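Local coordinates for protein cystalysin (Treponema denticola, PDB 1C7N) that is a pyridoxal-5'-phosphate-dependent enzyme of the class I and II aminotransferase family and forms a dimer of two identical subunits, at residues P46-T60 with T275-C288. Sequence-based numbering, arbitrary orientation.
Sequences PPELIEGLKKYLDET and TLGYKACEICYKEC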
loop_
_atom_site.group_PDB
_atom_site.type_symbol
_atom_site.label_atom_id
_atom_site.label_comp_id
_atom_site.label_asym_id
_atom_site.label_seq_id
_atom_site.Cartn_x
_atom_site.Cartn_y
_atom_site.Cartn_z
ATOM N N PRO A 46 -14.380 -5.805 14.743
ATOM C CA PRO A 46 -14.446 -6.803 15.814
ATOM C C PRO A 46 -13.625 -6.367 17.026
ATOM O O PRO A 46 -12.499 -5.896 16.883
ATOM C CB PRO A 46 -13.872 -8.054 15.157
ATOM C CG PRO A 46 -14.222 -7.871 13.717
ATOM C CD PRO A 46 -13.923 -6.415 13.482
ATOM N N PRO A 47 -14.181 -6.518 18.235
ATOM C CA PRO A 47 -13.467 -6.127 19.456
ATOM C C PRO A 47 -12.094 -6.801 19.567
ATOM O O PRO A 47 -11.114 -6.169 19.961
ATOM C CB PRO A 47 -14.422 -6.560 20.568
ATOM C CG PRO A 47 -15.774 -6.455 19.914
ATOM C CD PRO A 47 -15.521 -7.041 18.548
ATOM N N GLU A 48 -12.027 -8.082 19.216
ATOM C CA GLU A 48 -10.767 -8.818 19.277
ATOM C C GLU A 48 -9.704 -8.161 18.399
ATOM O O GLU A 48 -8.534 -8.080 18.786
ATOM C CB GLU A 48 -10.960 -10.273 18.832
ATOM C CG GLU A 48 -11.842 -11.118 19.750
ATOM C CD GLU A 48 -13.323 -11.044 19.398
ATOM O OE1 GLU A 48 -14.109 -11.809 19.995
ATOM O OE2 GLU A 48 -13.702 -10.228 18.530
ATOM N N LEU A 49 -10.106 -7.699 17.217
ATOM C CA LEU A 49 -9.166 -7.045 16.310
ATOM C C LEU A 49 -8.637 -5.763 16.936
ATOM O O LEU A 49 -7.423 -5.551 17.000
ATOM C CB LEU A 49 -9.831 -6.715 14.965
ATOM C CG LEU A 49 -8.943 -5.939 13.982
ATOM C CD1 LEU A 49 -7.679 -6.726 13.707
ATOM C CD2 LEU A 49 -9.692 -5.678 12.676
ATOM N N ILE A 50 -9.547 -4.911 17.404
ATOM C CA ILE A 50 -9.152 -3.651 18.019
ATOM C C ILE A 50 -8.243 -3.899 19.224
ATOM O O ILE A 50 -7.174 -3.304 19.329
ATOM C CB ILE A 50 -10.390 -2.839 18.454
ATOM C CG1 ILE A 50 -11.254 -2.509 17.233
ATOM C CG2 ILE A 50 -9.961 -1.543 19.110
ATOM C CD1 ILE A 50 -10.570 -1.600 16.228
ATOM N N GLU A 51 -8.663 -4.775 20.129
ATOM C CA GLU A 51 -7.853 -5.087 21.303
ATOM C C GLU A 51 -6.542 -5.738 20.862
ATOM O O GLU A 51 -5.486 -5.491 21.443
ATOM C CB GLU A 51 -8.627 -6.014 22.255
ATOM C CG GLU A 51 -9.916 -5.387 22.768
ATOM C CD GLU A 51 -10.645 -6.238 23.793
ATOM O OE1 GLU A 51 -11.724 -5.799 24.250
ATOM O OE2 GLU A 51 -10.149 -7.332 24.142
ATOM N N GLY A 52 -6.614 -6.555 19.817
ATOM C CA GLY A 52 -5.429 -7.217 19.307
ATOM C C GLY A 52 -4.438 -6.233 18.706
ATOM O O GLY A 52 -3.237 -6.366 18.906
ATOM N N LEU A 53 -4.932 -5.242 17.967
ATOM C CA LEU A 53 -4.055 -4.244 17.356
ATOM C C LEU A 53 -3.402 -3.372 18.423
ATOM O O LEU A 53 -2.226 -3.023 18.317
ATOM C CB LEU A 53 -4.837 -3.369 16.368
ATOM C CG LEU A 53 -5.320 -4.095 15.108
ATOM C CD1 LEU A 53 -6.157 -3.161 14.241
ATOM C CD2 LEU A 53 -4.116 -4.595 14.333
ATOM N N LYS A 54 -4.168 -3.021 19.452
ATOM C CA LYS A 54 -3.645 -2.209 20.538
ATOM C C LYS A 54 -2.557 -2.982 21.292
ATOM O O LYS A 54 -1.524 -2.418 21.665
ATOM C CB LYS A 54 -4.784 -1.809 21.476
ATOM C CG LYS A 54 -5.743 -0.801 20.846
ATOM C CD LYS A 54 -7.105 -0.790 21.527
ATOM C CE LYS A 54 -7.016 -0.418 22.991
ATOM N NZ LYS A 54 -8.363 -0.383 23.628
ATOM N N LYS A 55 -2.786 -4.271 21.510
ATOM C CA LYS A 55 -1.802 -5.110 22.190
ATOM C C LYS A 55 -0.521 -5.143 21.357
ATOM O O LYS A 55 0.584 -5.021 21.891
ATOM C CB LYS A 55 -2.338 -6.535 22.351
ATOM C CG LYS A 55 -1.286 -7.548 22.812
ATOM C CD LYS A 55 -1.874 -8.946 22.936
ATOM C CE LYS A 55 -0.813 -9.960 23.348
ATOM N NZ LYS A 55 -1.369 -11.345 23.355
ATOM N N TYR A 56 -0.680 -5.301 20.043
ATOM C CA TYR A 56 0.459 -5.361 19.133
ATOM C C TYR A 56 1.232 -4.044 19.115
ATOM O O TYR A 56 2.464 -4.041 19.074
ATOM C CB TYR A 56 -0.013 -5.690 17.714
ATOM C CG TYR A 56 1.087 -6.129 16.774
ATOM C CD1 TYR A 56 1.233 -5.541 15.518
ATOM C CD2 TYR A 56 1.962 -7.159 17.122
ATOM C CE1 TYR A 56 2.214 -5.969 14.629
ATOM C CE2 TYR A 56 2.950 -7.594 16.240
ATOM C CZ TYR A 56 3.067 -6.995 14.995
ATOM O OH TYR A 56 4.018 -7.435 14.103
ATOM N N LEU A 57 0.510 -2.927 19.138
ATOM C CA LEU A 57 1.149 -1.617 19.124
ATOM C C LEU A 57 2.068 -1.439 20.330
ATOM O O LEU A 57 3.061 -0.715 20.257
ATOM C CB LEU A 57 0.094 -0.506 19.093
ATOM C CG LEU A 57 -0.564 -0.270 17.726
ATOM C CD1 LEU A 57 -1.738 0.698 17.863
ATOM C CD2 LEU A 57 0.468 0.285 16.762
ATOM N N ASP A 58 1.741 -2.108 21.432
ATOM C CA ASP A 58 2.558 -2.017 22.638
ATOM C C ASP A 58 3.801 -2.903 22.581
ATOM O O ASP A 58 4.723 -2.719 23.372
ATOM C CB ASP A 58 1.746 -2.404 23.884
ATOM C CG ASP A 58 0.802 -1.308 24.339
ATOM O OD1 ASP A 58 1.152 -0.120 24.192
ATOM O OD2 ASP A 58 -0.286 -1.633 24.868
ATOM N N GLU A 59 3.827 -3.854 21.650
ATOM C CA GLU A 59 4.951 -4.784 21.529
ATOM C C GLU A 59 5.914 -4.525 20.370
ATOM O O GLU A 59 7.136 -4.554 20.539
ATOM C CB GLU A 59 4.445 -6.227 21.352
ATOM C CG GLU A 59 3.271 -6.663 22.216
ATOM C CD GLU A 59 2.790 -8.074 21.870
ATOM O OE1 GLU A 59 2.602 -8.367 20.667
ATOM O OE2 GLU A 59 2.589 -8.892 22.796
ATOM N N THR A 60 5.344 -4.277 19.195
ATOM C CA THR A 60 6.100 -4.113 17.958
ATOM C C THR A 60 6.787 -2.787 17.623
ATOM O O THR A 60 6.592 -1.766 18.280
ATOM C CB THR A 60 5.199 -4.484 16.758
ATOM O OG1 THR A 60 6.007 -4.807 15.620
ATOM C CG2 THR A 60 4.288 -3.312 16.405
ATOM N N THR A 275 3.005 -3.289 8.551
ATOM C CA THR A 275 2.991 -4.198 9.693
ATOM C C THR A 275 1.622 -4.494 10.297
ATOM O O THR A 275 1.328 -5.640 10.647
ATOM C CB THR A 275 3.892 -3.670 10.820
ATOM O OG1 THR A 275 3.832 -4.563 11.938
ATOM C CG2 THR A 275 3.437 -2.294 11.254
ATOM N N LEU A 276 0.789 -3.466 10.435
ATOM C CA LEU A 276 -0.536 -3.664 11.011
ATOM C C LEU A 276 -1.449 -4.429 10.063
ATOM O O LEU A 276 -2.362 -5.126 10.504
ATOM C CB LEU A 276 -1.159 -2.319 11.383
ATOM C CG LEU A 276 -0.349 -1.564 12.442
ATOM C CD1 LEU A 276 -0.978 -0.207 12.712
ATOM C CD2 LEU A 276 -0.279 -2.400 13.715
ATOM N N GLY A 277 -1.196 -4.297 8.763
ATOM C CA GLY A 277 -1.998 -5.002 7.783
ATOM C C GLY A 277 -1.811 -6.501 7.942
ATOM O O GLY A 277 -2.774 -7.267 7.933
ATOM N N TYR A 278 -0.566 -6.931 8.091
ATOM C CA TYR A 278 -0.299 -8.348 8.270
ATOM C C TYR A 278 -0.939 -8.869 9.553
ATOM O O TYR A 278 -1.608 -9.897 9.537
ATOM C CB TYR A 278 1.209 -8.624 8.297
ATOM C CG TYR A 278 1.880 -8.406 6.964
ATOM C CD1 TYR A 278 2.664 -7.278 6.730
ATOM C CD2 TYR A 278 1.706 -9.311 5.917
ATOM C CE1 TYR A 278 3.259 -7.055 5.489
ATOM C CE2 TYR A 278 2.294 -9.093 4.669
ATOM C CZ TYR A 278 3.068 -7.966 4.465
ATOM O OH TYR A 278 3.663 -7.751 3.242
ATOM N N LYS A 279 -0.750 -8.148 10.656
ATOM C CA LYS A 279 -1.297 -8.565 11.950
ATOM C C LYS A 279 -2.823 -8.563 12.000
ATOM O O LYS A 279 -3.430 -9.431 12.631
ATOM C CB LYS A 279 -0.756 -7.675 13.070
ATOM C CG LYS A 279 -1.102 -8.171 14.469
ATOM C CD LYS A 279 -0.431 -9.506 14.762
ATOM C CE LYS A 279 -0.740 -9.984 16.167
ATOM N NZ LYS A 279 -0.150 -11.324 16.436
ATOM N N ALA A 280 -3.436 -7.579 11.346
ATOM C CA ALA A 280 -4.891 -7.472 11.311
ATOM C C ALA A 280 -5.508 -8.723 10.689
ATOM O O ALA A 280 -6.487 -9.261 11.202
ATOM C CB ALA A 280 -5.307 -6.231 10.516
ATOM N N CYS A 281 -4.936 -9.182 9.581
ATOM C CA CYS A 281 -5.445 -10.370 8.903
ATOM C C CYS A 281 -5.298 -11.603 9.792
ATOM O O CYS A 281 -6.209 -12.430 9.877
ATOM C CB CYS A 281 -4.696 -10.592 7.589
ATOM S SG CYS A 281 -5.235 -12.058 6.684
ATOM N N GLU A 282 -4.149 -11.723 10.451
ATOM C CA GLU A 282 -3.907 -12.855 11.335
ATOM C C GLU A 282 -4.882 -12.861 12.514
ATOM O O GLU A 282 -5.476 -13.897 12.837
ATOM C CB GLU A 282 -2.465 -12.831 11.853
ATOM C CG GLU A 282 -2.175 -13.936 12.863
ATOM C CD GLU A 282 -0.711 -14.007 13.257
ATOM O OE1 GLU A 282 -0.419 -14.518 14.357
ATOM O OE2 GLU A 282 0.145 -13.566 12.461
ATOM N N ILE A 283 -5.048 -11.710 13.155
ATOM C CA ILE A 283 -5.965 -11.604 14.286
ATOM C C ILE A 283 -7.391 -11.973 13.878
ATOM O O ILE A 283 -8.083 -12.691 14.602
ATOM C CB ILE A 283 -6.002 -10.179 14.858
ATOM C CG1 ILE A 283 -4.635 -9.799 15.433
ATOM C CG2 ILE A 283 -7.070 -10.087 15.946
ATOM C CD1 ILE A 283 -4.537 -8.338 15.827
ATOM N N CYS A 284 -7.830 -11.472 12.726
ATOM C CA CYS A 284 -9.186 -11.748 12.245
ATOM C C CYS A 284 -9.462 -13.231 12.035
ATOM O O CYS A 284 -10.472 -13.758 12.507
ATOM C CB CYS A 284 -9.461 -11.003 10.932
ATOM S SG CYS A 284 -9.711 -9.210 11.106
ATOM N N TYR A 285 -8.571 -13.893 11.303
ATOM C CA TYR A 285 -8.722 -15.313 11.015
ATOM C C TYR A 285 -8.645 -16.168 12.276
ATOM O O TYR A 285 -9.361 -17.161 12.407
ATOM C CB TYR A 285 -7.644 -15.759 10.019
ATOM C CG TYR A 285 -7.889 -15.318 8.589
ATOM C CD1 TYR A 285 -6.918 -15.512 7.603
ATOM C CD2 TYR A 285 -9.112 -14.757 8.205
ATOM C CE1 TYR A 285 -7.160 -15.164 6.273
ATOM C CE2 TYR A 285 -9.360 -14.408 6.878
ATOM C CZ TYR A 285 -8.381 -14.618 5.919
ATOM O OH TYR A 285 -8.629 -14.293 4.604
ATOM N N LYS A 286 -7.782 -15.777 13.206
ATOM C CA LYS A 286 -7.628 -16.530 14.444
ATOM C C LYS A 286 -8.652 -16.249 15.539
ATOM O O LYS A 286 -9.038 -17.160 16.267
ATOM C CB LYS A 286 -6.239 -16.297 15.038
ATOM C CG LYS A 286 -5.101 -16.961 14.304
ATOM C CD LYS A 286 -3.796 -16.740 15.065
ATOM C CE LYS A 286 -2.655 -17.534 14.455
ATOM N NZ LYS A 286 -1.386 -17.307 15.204
ATOM N N GLU A 287 -9.106 -15.001 15.653
ATOM C CA GLU A 287 -10.012 -14.626 16.738
ATOM C C GLU A 287 -11.393 -14.061 16.434
ATOM O O GLU A 287 -12.247 -14.041 17.318
ATOM C CB GLU A 287 -9.313 -13.604 17.642
ATOM C CG GLU A 287 -7.921 -13.991 18.117
ATOM C CD GLU A 287 -7.269 -12.891 18.937
ATOM O OE1 GLU A 287 -7.845 -12.508 19.979
ATOM O OE2 GLU A 287 -6.184 -12.403 18.542
ATOM N N CYS A 288 -11.629 -13.603 15.213
ATOM C CA CYS A 288 -12.906 -12.973 14.918
ATOM C C CYS A 288 -13.997 -13.816 14.277
ATOM O O CYS A 288 -14.911 -13.278 13.660
ATOM C CB CYS A 288 -12.643 -11.721 14.090
ATOM S SG CYS A 288 -11.467 -10.612 14.913
HETATM O O HOH W 1 -7.727 -9.795 20.722
HETATM O O HOH W 2 -15.050 -13.522 17.220
HETATM O O HOH W 3 2.999 -7.649 11.405
#
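The backbone O of E48 takes two donors: the helical N-H of G52 and a water, 2.7 Å from E48 O, which also donates to OE1 of E287. Two more waters join the helices. One donates to O of E287 and, weakly, to OE1 of E48; the other donates to O of T275, 2.7 Å from the water, and also bonds OH of Y56. OE1 of E48 has its stronger partner in the hydroxyl of Y3, while OE2 is buried and has no polar partner in the model. The aliphatic part of E48 lies against CB of E287, and the two carboxylate planes are turned 80° apart.

Y56 carries the end where the C-terminal part of helix 47-59 meets the start of helix 275-287. Its CG is anti to the backbone N (chi1 -165°), which sends the ring across to K279. CG of K279 makes a CH-pi contact over one face, 3.8 Å from the centroid of the Y56 ring. CB of T60 covers the opposite face toward the rim, and CD2 of L276 meets the ring edge in plane.

Apolar branches fill the middle. G52 has no side chain, and CD1 of I283 comes down onto its backbone, 3.6 Å from G52 C. CG2 of I283 lies on CA of L49. CD1 of L49 reaches A280, and its CD2 touches SG of C284 at 3.9 Å. SG of C288 closes the row against CB of P46 at 3.5 Å.

The axes of helices 47-59 and 275-287 approach to 9.1 Å. They run in broadly opposed directions but obliquely, with 137° between their N-to-C directions. The ring of Y285 stacks on W78 of helix 69-83, and W291 of helix 289-313 touches P46. L57 and L276 each meet their own counterparts in the second subunit, placing this helix pair at the dimer interface.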